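Local coordinates for protein M32 carboxypeptidase (Chitinophagaceae bacterium, PDB 7A03) that probably hydrolyses peptides from their C-terminal end as a metal-dependent carboxypeptidase of the M32 (Taq) family, at residues Leu245-Thr250 and Tyr274-Pro279; Ile121-Ala126 and Gly404-Ile409; Ala12-Lys17 and Gln85-Leu90; Glu163-Ala168 and Phe419-Leu424. All coordinates share one frame; numbering follows the deposited sequence.

Contact 1: Leu245-Thr250 and Tyr274-Pro279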
loop_
_atom_site.group_PDB
_atom_site.type_symbol
_atom_site.label_atom_id
_atom_site.label_comp_id
_atom_site.label_asym_id
_atom_site.label_seq_id
_atom_site.Cartn_x
_atom_site.Cartn_y
_atom_site.Cartn_z
ATOM N N LEU A 245 16.684 -5.444 10.356
ATOM C CA LEU A 245 16.853 -5.321 11.799
ATOM C C LEU A 245 16.536 -3.918 12.310
ATOM O O LEU A 245 16.822 -3.600 13.476
ATOM C CB LEU A 245 18.263 -5.756 12.226
ATOM C CG LEU A 245 18.559 -7.220 11.871
ATOM C CD1 LEU A 245 20.028 -7.540 12.079
ATOM C CD2 LEU A 245 17.705 -8.164 12.697
ATOM N N ASP A 246 15.942 -3.066 11.461
ATOM C CA ASP A 246 15.589 -1.724 11.919
ATOM C C ASP A 246 14.393 -1.289 11.072
ATOM O O ASP A 246 14.520 -0.560 10.075
ATOM C CB ASP A 246 16.759 -0.751 11.805
ATOM C CG ASP A 246 16.515 0.546 12.539
ATOM O OD1 ASP A 246 15.390 0.785 12.990
ATOM O OD2 ASP A 246 17.478 1.346 12.660
ATOM N N VAL A 247 13.219 -1.733 11.517
ATOM C CA VAL A 247 11.965 -1.545 10.803
ATOM C C VAL A 247 11.045 -0.762 11.721
ATOM O O VAL A 247 10.606 -1.279 12.754
ATOM C CB VAL A 247 11.338 -2.888 10.417
ATOM C CG1 VAL A 247 9.984 -2.635 9.716
ATOM C CG2 VAL A 247 12.297 -3.691 9.538
ATOM N N ARG A 248 10.741 0.477 11.351
ATOM C CA ARG A 248 10.073 1.418 12.239
ATOM C C ARG A 248 8.669 1.720 11.730
ATOM O O ARG A 248 8.432 1.782 10.513
ATOM C CB ARG A 248 10.897 2.712 12.405
ATOM C CG ARG A 248 12.316 2.410 12.868
ATOM C CD ARG A 248 13.080 3.665 13.264
ATOM N NE ARG A 248 14.473 3.343 13.523
ATOM C CZ ARG A 248 15.375 4.229 13.926
ATOM N NH1 ARG A 248 15.008 5.472 14.202
ATOM N NH2 ARG A 248 16.628 3.850 14.070
ATOM N N VAL A 249 7.738 1.875 12.670
ATOM C CA VAL A 249 6.354 2.207 12.353
ATOM C C VAL A 249 5.966 3.505 13.039
ATOM O O VAL A 249 6.526 3.888 14.073
ATOM C CB VAL A 249 5.387 1.069 12.751
ATOM C CG1 VAL A 249 5.726 -0.182 11.989
ATOM C CG2 VAL A 249 5.422 0.821 14.261
ATOM N N THR A 250 4.989 4.188 12.464
ATOM C CA THR A 250 4.389 5.328 13.134
ATOM C C THR A 250 2.893 5.129 13.254
ATOM O O THR A 250 2.287 4.326 12.536
ATOM C CB THR A 250 4.712 6.652 12.421
ATOM O OG1 THR A 250 4.065 6.687 11.144
ATOM C CG2 THR A 250 6.223 6.785 12.202
ATOM N N TYR A 274 6.440 -8.143 7.548
ATOM C CA TYR A 274 7.048 -8.490 6.267
ATOM C C TYR A 274 8.496 -8.006 6.196
ATOM O O TYR A 274 9.407 -8.777 5.864
ATOM C CB TYR A 274 6.227 -7.849 5.142
ATOM C CG TYR A 274 6.527 -8.283 3.722
ATOM C CD1 TYR A 274 7.446 -9.291 3.434
ATOM C CD2 TYR A 274 5.831 -7.700 2.664
ATOM C CE1 TYR A 274 7.671 -9.697 2.117
ATOM C CE2 TYR A 274 6.043 -8.104 1.344
ATOM C CZ TYR A 274 6.961 -9.107 1.084
ATOM O OH TYR A 274 7.151 -9.496 -0.228
ATOM N N GLU A 275 8.716 -6.711 6.458
ATOM C CA GLU A 275 10.074 -6.162 6.358
ATOM C C GLU A 275 11.050 -6.864 7.307
ATOM O O GLU A 275 12.213 -7.110 6.944
ATOM C CB GLU A 275 10.058 -4.661 6.608
ATOM C CG GLU A 275 9.389 -3.880 5.478
ATOM C CD GLU A 275 10.231 -3.865 4.207
ATOM O OE1 GLU A 275 11.473 -3.817 4.303
ATOM O OE2 GLU A 275 9.670 -3.878 3.088
ATOM N N GLN A 276 10.593 -7.221 8.509
ATOM C CA GLN A 276 11.456 -7.921 9.460
ATOM C C GLN A 276 11.718 -9.359 9.035
ATOM O O GLN A 276 12.620 -10.004 9.593
ATOM C CB GLN A 276 10.893 -7.858 10.882
ATOM C CG GLN A 276 11.002 -6.472 11.491
ATOM C CD GLN A 276 10.634 -6.432 12.970
ATOM O OE1 GLN A 276 9.824 -7.221 13.435
ATOM N NE2 GLN A 276 11.223 -5.503 13.710
ATOM N N GLY A 277 10.948 -9.879 8.078
ATOM C CA GLY A 277 11.182 -11.219 7.581
ATOM C C GLY A 277 12.019 -11.350 6.323
ATOM O O GLY A 277 12.324 -12.474 5.910
ATOM N N LEU A 278 12.425 -10.241 5.709
ATOM C CA LEU A 278 13.300 -10.320 4.545
ATOM C C LEU A 278 14.721 -10.687 4.989
ATOM O O LEU A 278 15.158 -10.301 6.075
ATOM C CB LEU A 278 13.308 -8.984 3.793
ATOM C CG LEU A 278 11.963 -8.613 3.153
ATOM C CD1 LEU A 278 11.818 -7.115 2.917
ATOM C CD2 LEU A 278 11.721 -9.389 1.868
ATOM N N PRO A 279 15.454 -11.456 4.182
ATOM C CA PRO A 279 16.763 -11.962 4.637
ATOM C C PRO A 279 17.835 -10.880 4.646
ATOM O O PRO A 279 18.006 -10.142 3.668
ATOM C CB PRO A 279 17.094 -13.083 3.643
ATOM C CG PRO A 279 16.216 -12.844 2.454
ATOM C CD PRO A 279 15.035 -12.027 2.888
#
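V247 lays its two methyls against the stems of E275 and Q276, and the contact is made by aliphatic carbons alone. One branch, CG1, lies anti to the backbone N (chi1 178°) and runs up to CB of E275 at 3.7 Å; the valine and glutamate side chains cross at about a right angle. The other branch, CG2, sits 3.6 Å from CG of Q276, and here the two side chains meet at a slant. V247 CG2 is also 3.8 Å from E275 CB, which places this methyl against both helix residues. The strand 247-251 is the middle one of a small three-stranded mixed sheet, and V247 packs it onto the last turn of helix 258-277. That helix carries an HExxH sequence (H267, E268, H271), consistent with the metal-binding motif of such metallopeptidases, although no metal is bound to it here; E275 lies near these residues without touching them. The glutamate chain bends at chi2 (-71°), taking its carboxylate off to S241 and H296, while Q276 stretches out beyond CG and hands its OE1 to the backbone N of D225. On the strand's other side, D246 is held side-on by R248, whose NE is 2.8 Å from OD1.

Contact 2: Ile121-Ala126 and Gly404-Ile409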
loop_
_atom_site.group_PDB
_atom_site.type_symbol
_atom_site.label_atom_id
_atom_site.label_comp_id
_atom_site.label_asym_id
_atom_site.label_seq_id
_atom_site.Cartn_x
_atom_site.Cartn_y
_atom_site.Cartn_z
ATOM N N ILE A 121 -1.316 22.412 -4.493
ATOM C CA ILE A 121 -1.466 23.123 -3.224
ATOM C C ILE A 121 -2.390 24.329 -3.387
ATOM O O ILE A 121 -3.351 24.516 -2.619
ATOM C CB ILE A 121 -0.092 23.515 -2.657
ATOM C CG1 ILE A 121 0.663 22.267 -2.201
ATOM C CG2 ILE A 121 -0.248 24.513 -1.518
ATOM C CD1 ILE A 121 0.017 21.550 -1.024
ATOM N N LYS A 122 -2.132 25.161 -4.399
ATOM C CA LYS A 122 -2.957 26.362 -4.508
ATOM C C LYS A 122 -4.375 26.052 -4.994
ATOM O O LYS A 122 -5.316 26.780 -4.652
ATOM C CB LYS A 122 -2.250 27.481 -5.279
ATOM C CG LYS A 122 -1.940 27.208 -6.732
ATOM C CD LYS A 122 -2.342 28.394 -7.592
ATOM C CE LYS A 122 -1.815 29.707 -7.053
ATOM N NZ LYS A 122 -2.504 30.835 -7.737
ATOM N N ALA A 123 -4.560 24.962 -5.743
ATOM C CA ALA A 123 -5.901 24.555 -6.143
ATOM C C ALA A 123 -6.718 24.107 -4.943
ATOM O O ALA A 123 -7.883 24.495 -4.798
ATOM C CB ALA A 123 -5.823 23.437 -7.183
ATOM N N ARG A 124 -6.124 23.279 -4.081
ATOM C CA ARG A 124 -6.803 22.886 -2.852
ATOM C C ARG A 124 -7.157 24.103 -2.012
ATOM O O ARG A 124 -8.250 24.173 -1.438
ATOM C CB ARG A 124 -5.936 21.911 -2.056
ATOM C CG ARG A 124 -5.968 20.494 -2.601
ATOM C CD ARG A 124 -4.885 19.637 -1.985
ATOM N NE ARG A 124 -5.071 19.463 -0.550
ATOM C CZ ARG A 124 -5.902 18.578 -0.005
ATOM N NH1 ARG A 124 -6.622 17.774 -0.779
ATOM N NH2 ARG A 124 -6.008 18.490 1.313
ATOM N N LYS A 125 -6.255 25.088 -1.936
ATOM C CA LYS A 125 -6.547 26.228 -1.067
ATOM C C LYS A 125 -7.615 27.147 -1.662
ATOM O O LYS A 125 -8.387 27.761 -0.915
ATOM C CB LYS A 125 -5.269 26.962 -0.667
ATOM C CG LYS A 125 -4.230 26.081 0.060
ATOM C CD LYS A 125 -4.829 24.814 0.693
ATOM C CE LYS A 125 -3.769 23.746 0.919
ATOM N NZ LYS A 125 -3.100 23.376 -0.355
ATOM N N ALA A 126 -7.691 27.240 -2.990
ATOM C CA ALA A 126 -8.799 27.929 -3.643
ATOM C C ALA A 126 -10.042 27.057 -3.772
ATOM O O ALA A 126 -11.108 27.573 -4.127
ATOM C CB ALA A 126 -8.368 28.411 -5.030
ATOM N N GLY A 404 -13.602 16.085 -3.709
ATOM C CA GLY A 404 -13.691 15.332 -4.939
ATOM C C GLY A 404 -12.340 15.085 -5.573
ATOM O O GLY A 404 -11.480 14.441 -4.972
ATOM N N VAL A 405 -12.135 15.645 -6.771
ATOM C CA VAL A 405 -10.989 15.313 -7.614
ATOM C C VAL A 405 -9.653 15.751 -7.022
ATOM O O VAL A 405 -8.607 15.202 -7.388
ATOM C CB VAL A 405 -11.213 15.863 -9.038
ATOM C CG1 VAL A 405 -11.172 17.391 -9.044
ATOM C CG2 VAL A 405 -10.197 15.292 -10.001
ATOM N N LEU A 406 -9.645 16.712 -6.107
ATOM C CA LEU A 406 -8.397 17.207 -5.543
ATOM C C LEU A 406 -8.008 16.525 -4.230
ATOM O O LEU A 406 -7.102 17.006 -3.545
ATOM C CB LEU A 406 -8.470 18.725 -5.344
ATOM C CG LEU A 406 -8.600 19.612 -6.581
ATOM C CD1 LEU A 406 -8.735 21.063 -6.157
ATOM C CD2 LEU A 406 -7.391 19.444 -7.500
ATOM N N GLN A 407 -8.657 15.411 -3.860
ATOM C CA GLN A 407 -8.404 14.846 -2.537
ATOM C C GLN A 407 -7.061 14.125 -2.447
ATOM O O GLN A 407 -6.424 14.146 -1.390
ATOM C CB GLN A 407 -9.547 13.921 -2.105
ATOM C CG GLN A 407 -9.795 12.716 -3.015
ATOM C CD GLN A 407 -10.969 11.870 -2.525
ATOM O OE1 GLN A 407 -10.780 10.889 -1.813
ATOM N NE2 GLN A 407 -12.188 12.269 -2.889
ATOM N N ASP A 408 -6.628 13.470 -3.515
ATOM C CA ASP A 408 -5.479 12.576 -3.461
ATOM C C ASP A 408 -4.290 13.201 -4.177
ATOM O O ASP A 408 -4.442 13.803 -5.245
ATOM C CB ASP A 408 -5.813 11.208 -4.068
ATOM C CG ASP A 408 -6.555 10.321 -3.097
ATOM O OD1 ASP A 408 -6.322 10.464 -1.879
ATOM O OD2 ASP A 408 -7.362 9.473 -3.542
ATOM N N ILE A 409 -3.106 13.041 -3.575
ATOM C CA ILE A 409 -1.887 13.693 -4.055
ATOM C C ILE A 409 -1.226 12.968 -5.214
ATOM O O ILE A 409 -0.346 13.546 -5.866
ATOM C CB ILE A 409 -0.901 13.814 -2.876
ATOM C CG1 ILE A 409 0.158 14.893 -3.141
ATOM C CG2 ILE A 409 -0.257 12.460 -2.567
ATOM C CD1 ILE A 409 0.996 15.238 -1.897
#
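The C-terminal end of helix 103-126 meets a type I beta turn, G404 to Q407, in the long loop between helices 382-394 and 420-439. R124 and L406 carry the contact, their side chains sliding past each other in opposite directions. The arginine chain runs out extended and then bends at chi3 (64°), bringing NH1 to the carbonyl O of L406 at 2.9 Å. That oxygen lies at the edge of the guanidinium, practically in its plane, but the donor stands 30° out of the carbonyl plane and the N-H...O angle is a bent 145°. On the apolar side of the contact, L406 brings CD1 to the helix, 3.9 Å from CB of A123 and 3.8 Å from the A123 carbonyl O; W120 packs against the same leucine. A methionine in place of R124 would probably leave the L406 carbonyl without this donor, and these two segments joined by leucine packing. Within the turn, G404 O accepts N and NE2 of Q407 from opposite faces of its plane, NE2 at 3.1 Å and also bonding L348 O. This is a beta turn docked on a helix end, one apolar residue buried and one carbonyl bonded to an arginine.

Contact 3: Ala12-Lys17 and Gln85-Leu90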
loop_
_atom_site.group_PDB
_atom_site.type_symbol
_atom_site.label_atom_id
_atom_site.label_comp_id
_atom_site.label_asym_id
_atom_site.label_seq_id
_atom_site.Cartn_x
_atom_site.Cartn_y
_atom_site.Cartn_z
ATOM N N ALA A 12 30.485 -11.060 -6.360
ATOM C CA ALA A 12 30.792 -10.287 -5.163
ATOM C C ALA A 12 30.913 -8.802 -5.481
ATOM O O ALA A 12 30.531 -7.962 -4.662
ATOM C CB ALA A 12 32.062 -10.815 -4.489
ATOM N N ALA A 13 31.407 -8.458 -6.677
ATOM C CA ALA A 13 31.476 -7.038 -7.029
ATOM C C ALA A 13 30.085 -6.458 -7.265
ATOM O O ALA A 13 29.804 -5.313 -6.879
ATOM C CB ALA A 13 32.380 -6.827 -8.246
ATOM N N TYR A 14 29.199 -7.244 -7.886
ATOM C CA TYR A 14 27.798 -6.838 -8.003
ATOM C C TYR A 14 27.176 -6.579 -6.631
ATOM O O TYR A 14 26.519 -5.551 -6.407
ATOM C CB TYR A 14 27.024 -7.910 -8.772
ATOM C CG TYR A 14 25.536 -7.908 -8.525
ATOM C CD1 TYR A 14 24.713 -6.962 -9.128
ATOM C CD2 TYR A 14 24.949 -8.868 -7.708
ATOM C CE1 TYR A 14 23.329 -6.963 -8.908
ATOM C CE2 TYR A 14 23.590 -8.876 -7.482
ATOM C CZ TYR A 14 22.778 -7.928 -8.086
ATOM O OH TYR A 14 21.415 -7.965 -7.838
ATOM N N LYS A 15 27.365 -7.514 -5.701
ATOM C CA LYS A 15 26.807 -7.361 -4.363
ATOM C C LYS A 15 27.373 -6.131 -3.655
ATOM O O LYS A 15 26.631 -5.388 -3.001
ATOM C CB LYS A 15 27.049 -8.643 -3.560
ATOM C CG LYS A 15 26.322 -8.732 -2.238
ATOM C CD LYS A 15 26.638 -10.057 -1.556
ATOM C CE LYS A 15 25.945 -10.173 -0.209
ATOM N NZ LYS A 15 26.393 -11.397 0.514
ATOM N N GLN A 16 28.680 -5.880 -3.800
ATOM C CA GLN A 16 29.285 -4.715 -3.165
ATOM C C GLN A 16 28.670 -3.426 -3.706
ATOM O O GLN A 16 28.298 -2.523 -2.941
ATOM C CB GLN A 16 30.804 -4.752 -3.380
ATOM C CG GLN A 16 31.565 -3.579 -2.786
ATOM C CD GLN A 16 31.632 -2.394 -3.731
ATOM O OE1 GLN A 16 31.851 -2.558 -4.931
ATOM N NE2 GLN A 16 31.444 -1.189 -3.193
ATOM N N LYS A 17 28.509 -3.342 -5.031
ATOM C CA LYS A 17 27.927 -2.130 -5.608
ATOM C C LYS A 17 26.493 -1.927 -5.143
ATOM O O LYS A 17 26.090 -0.804 -4.785
ATOM C CB LYS A 17 27.988 -2.189 -7.131
ATOM C CG LYS A 17 29.394 -2.086 -7.690
ATOM C CD LYS A 17 29.380 -2.262 -9.201
ATOM C CE LYS A 17 30.783 -2.174 -9.776
ATOM N NZ LYS A 17 31.411 -0.840 -9.549
ATOM N N GLN A 85 21.044 -15.811 -9.922
ATOM C CA GLN A 85 20.588 -15.543 -11.280
ATOM C C GLN A 85 19.367 -14.639 -11.280
ATOM O O GLN A 85 19.257 -13.736 -12.119
ATOM C CB GLN A 85 20.268 -16.855 -11.993
ATOM C CG GLN A 85 21.490 -17.649 -12.412
ATOM C CD GLN A 85 21.132 -18.761 -13.388
ATOM O OE1 GLN A 85 20.145 -18.663 -14.118
ATOM N NE2 GLN A 85 21.923 -19.826 -13.395
ATOM N N LYS A 86 18.441 -14.863 -10.345
ATOM C CA LYS A 86 17.268 -14.002 -10.268
ATOM C C LYS A 86 17.661 -12.575 -9.898
ATOM O O LYS A 86 17.132 -11.612 -10.468
ATOM C CB LYS A 86 16.256 -14.577 -9.268
ATOM C CG LYS A 86 14.955 -13.772 -9.152
ATOM C CD LYS A 86 14.099 -13.928 -10.400
ATOM C CE LYS A 86 13.721 -15.392 -10.636
ATOM N NZ LYS A 86 12.796 -15.557 -11.784
ATOM N N ASN A 87 18.564 -12.422 -8.925
ATOM C CA ASN A 87 19.083 -11.099 -8.570
ATOM C C ASN A 87 19.657 -10.381 -9.775
ATOM O O ASN A 87 19.327 -9.216 -10.033
ATOM C CB ASN A 87 20.142 -11.234 -7.480
ATOM C CG ASN A 87 19.535 -11.402 -6.103
ATOM O OD1 ASN A 87 18.409 -10.963 -5.857
ATOM N ND2 ASN A 87 20.284 -12.010 -5.187
ATOM N N ILE A 88 20.520 -11.067 -10.531
ATOM C CA ILE A 88 21.121 -10.458 -11.717
ATOM C C ILE A 88 20.040 -10.058 -12.721
ATOM O O ILE A 88 20.060 -8.947 -13.265
ATOM C CB ILE A 88 22.167 -11.401 -12.343
ATOM C CG1 ILE A 88 23.313 -11.662 -11.362
ATOM C CG2 ILE A 88 22.710 -10.817 -13.647
ATOM C CD1 ILE A 88 24.027 -10.414 -10.903
ATOM N N ALA A 89 19.077 -10.953 -12.983
ATOM C CA ALA A 89 18.054 -10.666 -13.993
ATOM C C ALA A 89 17.188 -9.476 -13.588
ATOM O O ALA A 89 16.901 -8.584 -14.406
ATOM C CB ALA A 89 17.194 -11.908 -14.243
ATOM N N LEU A 90 16.756 -9.448 -12.327
ATOM C CA LEU A 90 15.893 -8.365 -11.868
ATOM C C LEU A 90 16.656 -7.053 -11.815
ATOM O O LEU A 90 16.125 -6.002 -12.193
ATOM C CB LEU A 90 15.291 -8.706 -10.504
ATOM C CG LEU A 90 14.224 -9.800 -10.569
ATOM C CD1 LEU A 90 13.706 -10.130 -9.178
ATOM C CD2 LEU A 90 13.094 -9.367 -11.482
#
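Y14 presents one face of its ring to I88, whose CD1 methyl sits over the ring centre, 3.6 Å from the centroid and only 8° off the normal. This is a CH-pi contact, and the near-equal distances from CD1 to all six ring carbons show how well the methyl is centred. With chi1 at 158° the ring swings out beside the tyrosine's own carbonyl carbon and across to helix 82-100. Farther along, the hydroxyl arrives at N87: OH is 3.5 Å from CB of that asparagine and 3.3 Å from its carbonyl O. The Y14 and N87 side chains cross at roughly a right angle, with the ring and amide planes 38° apart. The firm polar partner of Y14 OH is S91 OG, one turn farther on. Around this first shell, L71 and L74 of helix 65-74 and P286 also pack on the tyrosine. N87 is fixed by its amide, ND2 bonding Q282 OE1 and Y11 OH while OD1 takes the N-H of C287. Trimming Y14 to a leucine is likely to cost the I88 methyl its aromatic face and leave S91 OG without this hydroxyl partner. Helices 9-37 and 82-100 are thus joined by a buried ring that is apolar over its face and polar at its far end, where the hydroxyl and the asparagine amide each have hydrogen-bonding partners.

Contact 4: Glu163-Ala168 and Phe419-Leu424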
loop_
_atom_site.group_PDB
_atom_site.type_symbol
_atom_site.label_atom_id
_atom_site.label_comp_id
_atom_site.label_asym_id
_atom_site.label_seq_id
_atom_site.Cartn_x
_atom_site.Cartn_y
_atom_site.Cartn_z
ATOM N N GLU A 163 4.732 -0.443 -14.105
ATOM C CA GLU A 163 5.705 0.253 -13.268
ATOM C C GLU A 163 5.445 0.004 -11.797
ATOM O O GLU A 163 6.383 -0.218 -11.020
ATOM C CB GLU A 163 5.622 1.751 -13.539
ATOM C CG GLU A 163 6.269 2.138 -14.825
ATOM C CD GLU A 163 7.764 2.084 -14.709
ATOM O OE1 GLU A 163 8.330 3.004 -14.088
ATOM O OE2 GLU A 163 8.366 1.112 -15.212
ATOM N N TYR A 164 4.177 0.048 -11.386
ATOM C CA TYR A 164 3.885 0.011 -9.965
ATOM C C TYR A 164 3.532 -1.380 -9.478
ATOM O O TYR A 164 3.569 -1.625 -8.267
ATOM C CB TYR A 164 2.785 1.021 -9.608
ATOM C CG TYR A 164 3.295 2.446 -9.577
ATOM C CD1 TYR A 164 4.141 2.884 -8.556
ATOM C CD2 TYR A 164 2.955 3.351 -10.571
ATOM C CE1 TYR A 164 4.625 4.183 -8.533
ATOM C CE2 TYR A 164 3.427 4.648 -10.550
ATOM C CZ TYR A 164 4.262 5.062 -9.536
ATOM O OH TYR A 164 4.724 6.358 -9.527
ATOM N N GLU A 165 3.239 -2.294 -10.398
ATOM C CA GLU A 165 2.919 -3.675 -10.056
ATOM C C GLU A 165 3.296 -4.515 -11.271
ATOM O O GLU A 165 2.540 -4.577 -12.247
ATOM C CB GLU A 165 1.443 -3.804 -9.727
ATOM C CG GLU A 165 1.042 -5.150 -9.203
ATOM C CD GLU A 165 1.529 -5.429 -7.773
ATOM O OE1 GLU A 165 1.883 -4.490 -7.028
ATOM O OE2 GLU A 165 1.534 -6.621 -7.398
ATOM N N LYS A 166 4.466 -5.145 -11.211
ATOM C CA LYS A 166 4.944 -5.929 -12.337
ATOM C C LYS A 166 3.926 -6.998 -12.686
ATOM O O LYS A 166 3.503 -7.774 -11.825
ATOM C CB LYS A 166 6.287 -6.571 -11.991
ATOM C CG LYS A 166 6.885 -7.388 -13.121
ATOM C CD LYS A 166 8.321 -7.824 -12.811
ATOM C CE LYS A 166 8.926 -8.586 -13.985
ATOM N NZ LYS A 166 10.092 -9.431 -13.577
ATOM N N GLY A 167 3.508 -7.010 -13.950
ATOM C CA GLY A 167 2.513 -7.933 -14.429
ATOM C C GLY A 167 1.123 -7.352 -14.588
ATOM O O GLY A 167 0.307 -7.941 -15.301
ATOM N N ALA A 168 0.827 -6.222 -13.945
ATOM C CA ALA A 168 -0.530 -5.686 -13.966
ATOM C C ALA A 168 -0.870 -5.135 -15.346
ATOM O O ALA A 168 -0.016 -4.566 -16.036
ATOM C CB ALA A 168 -0.685 -4.593 -12.910
ATOM N N PHE A 419 -2.814 3.559 -8.004
ATOM C CA PHE A 419 -4.019 3.269 -7.235
ATOM C C PHE A 419 -4.461 1.803 -7.263
ATOM O O PHE A 419 -4.872 1.294 -6.199
ATOM C CB PHE A 419 -5.164 4.193 -7.686
ATOM C CG PHE A 419 -5.096 5.585 -7.122
ATOM C CD1 PHE A 419 -5.174 5.803 -5.753
ATOM C CD2 PHE A 419 -4.999 6.684 -7.969
ATOM C CE1 PHE A 419 -5.119 7.107 -5.232
ATOM C CE2 PHE A 419 -4.954 7.974 -7.460
ATOM C CZ PHE A 419 -5.018 8.188 -6.090
ATOM N N PRO A 420 -4.424 1.080 -8.395
ATOM C CA PRO A 420 -4.929 -0.303 -8.368
ATOM C C PRO A 420 -4.250 -1.178 -7.325
ATOM O O PRO A 420 -4.891 -2.106 -6.811
ATOM C CB PRO A 420 -4.673 -0.807 -9.797
ATOM C CG PRO A 420 -4.659 0.418 -10.630
ATOM C CD PRO A 420 -4.038 1.486 -9.765
ATOM N N THR A 421 -2.982 -0.893 -6.981
ATOM C CA THR A 421 -2.278 -1.743 -6.027
ATOM C C THR A 421 -2.993 -1.807 -4.683
ATOM O O THR A 421 -2.955 -2.853 -4.026
ATOM C CB THR A 421 -0.815 -1.322 -5.862
ATOM O OG1 THR A 421 -0.742 -0.008 -5.295
ATOM C CG2 THR A 421 -0.107 -1.347 -7.208
ATOM N N TYR A 422 -3.670 -0.728 -4.267
ATOM C CA TYR A 422 -4.389 -0.793 -2.994
ATOM C C TYR A 422 -5.423 -1.914 -3.019
ATOM O O TYR A 422 -5.464 -2.768 -2.113
ATOM C CB TYR A 422 -5.074 0.537 -2.667
ATOM C CG TYR A 422 -4.166 1.720 -2.427
ATOM C CD1 TYR A 422 -3.534 1.909 -1.203
ATOM C CD2 TYR A 422 -3.980 2.670 -3.419
ATOM C CE1 TYR A 422 -2.731 3.002 -0.983
ATOM C CE2 TYR A 422 -3.168 3.766 -3.214
ATOM C CZ TYR A 422 -2.546 3.926 -1.993
ATOM O OH TYR A 422 -1.742 5.035 -1.788
ATOM N N SER A 423 -6.235 -1.958 -4.082
ATOM C CA SER A 423 -7.237 -3.010 -4.176
ATOM C C SER A 423 -6.587 -4.360 -4.348
ATOM O O SER A 423 -7.028 -5.335 -3.730
ATOM C CB SER A 423 -8.232 -2.766 -5.309
ATOM O OG SER A 423 -9.093 -1.698 -4.965
ATOM N N LEU A 424 -5.512 -4.433 -5.141
ATOM C CA LEU A 424 -4.848 -5.717 -5.294
ATOM C C LEU A 424 -4.404 -6.226 -3.931
ATOM O O LEU A 424 -4.594 -7.407 -3.604
ATOM C CB LEU A 424 -3.659 -5.587 -6.248
ATOM C CG LEU A 424 -3.961 -5.306 -7.727
ATOM C CD1 LEU A 424 -2.667 -5.141 -8.535
ATOM C CD2 LEU A 424 -4.806 -6.421 -8.303
#
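E165 extends its CG anti to the backbone N (chi1 -173°) and then bends at chi2 (72°), which turns the carboxylate back beside T421 and lays the CG methylene against L424. In the threonine, chi1 of 64° sets OG1 between the backbone N and carbonyl carbon, where it bonds Y418 O, and sends the methyl CG2 toward the glutamate. CG2 then touches three atoms of the opposite segment at similar range: OE1 of E165 at 3.7 Å, CB of E165 at 3.8 Å and the carbonyl O of Y164 at 3.8 Å. The E165 and T421 side chains meet at a slant, whereas E165 and L424 run past each other in opposite directions, with CG 3.8 Å from CD1 of the leucine. The contact is van der Waals packing, in which the threonine methyl also meets two oxygens. The buried carboxylate oxygens find neutral hydrogen-bonding partners elsewhere: OE2 bonds S292 OG and OE1 the backbone N of G294, which would probably stabilise the group if it is ionised. E165 is the first residue to leave helix 157-164 and opens a type II turn to A168, closed by A168 N to E165 O at 2.9 Å. The contact thus packs the end of helix 157-164 onto the first turns of helix 420-439, with L293 of helix 293-307 also against E165 and with M172 and L173 of helix 170-192 against L424.

How the contacts relate
From the N terminus, contact 3 closes first, bringing helix 82-100 back onto helix 9-37. The chain then runs into helix 103-126, where contact 2 opens, and past helix 157-164, where contact 4 opens. Contact 1 opens and closes within both of these longer loops, joining the small sheet to the end of the HExxH helix. Contact 2 closes at 404-409 and contact 4 only at 419-424, so these two cross. They also touch, D408 OD2 lying 3.7 Å from F419 CE1, and contacts 3 and 4 meet where L90 CD2 is 3.7 Å from K166 NZ. Contacts 1 and 2 lie on opposite sides of the chain's centre, their centres 33 Å apart.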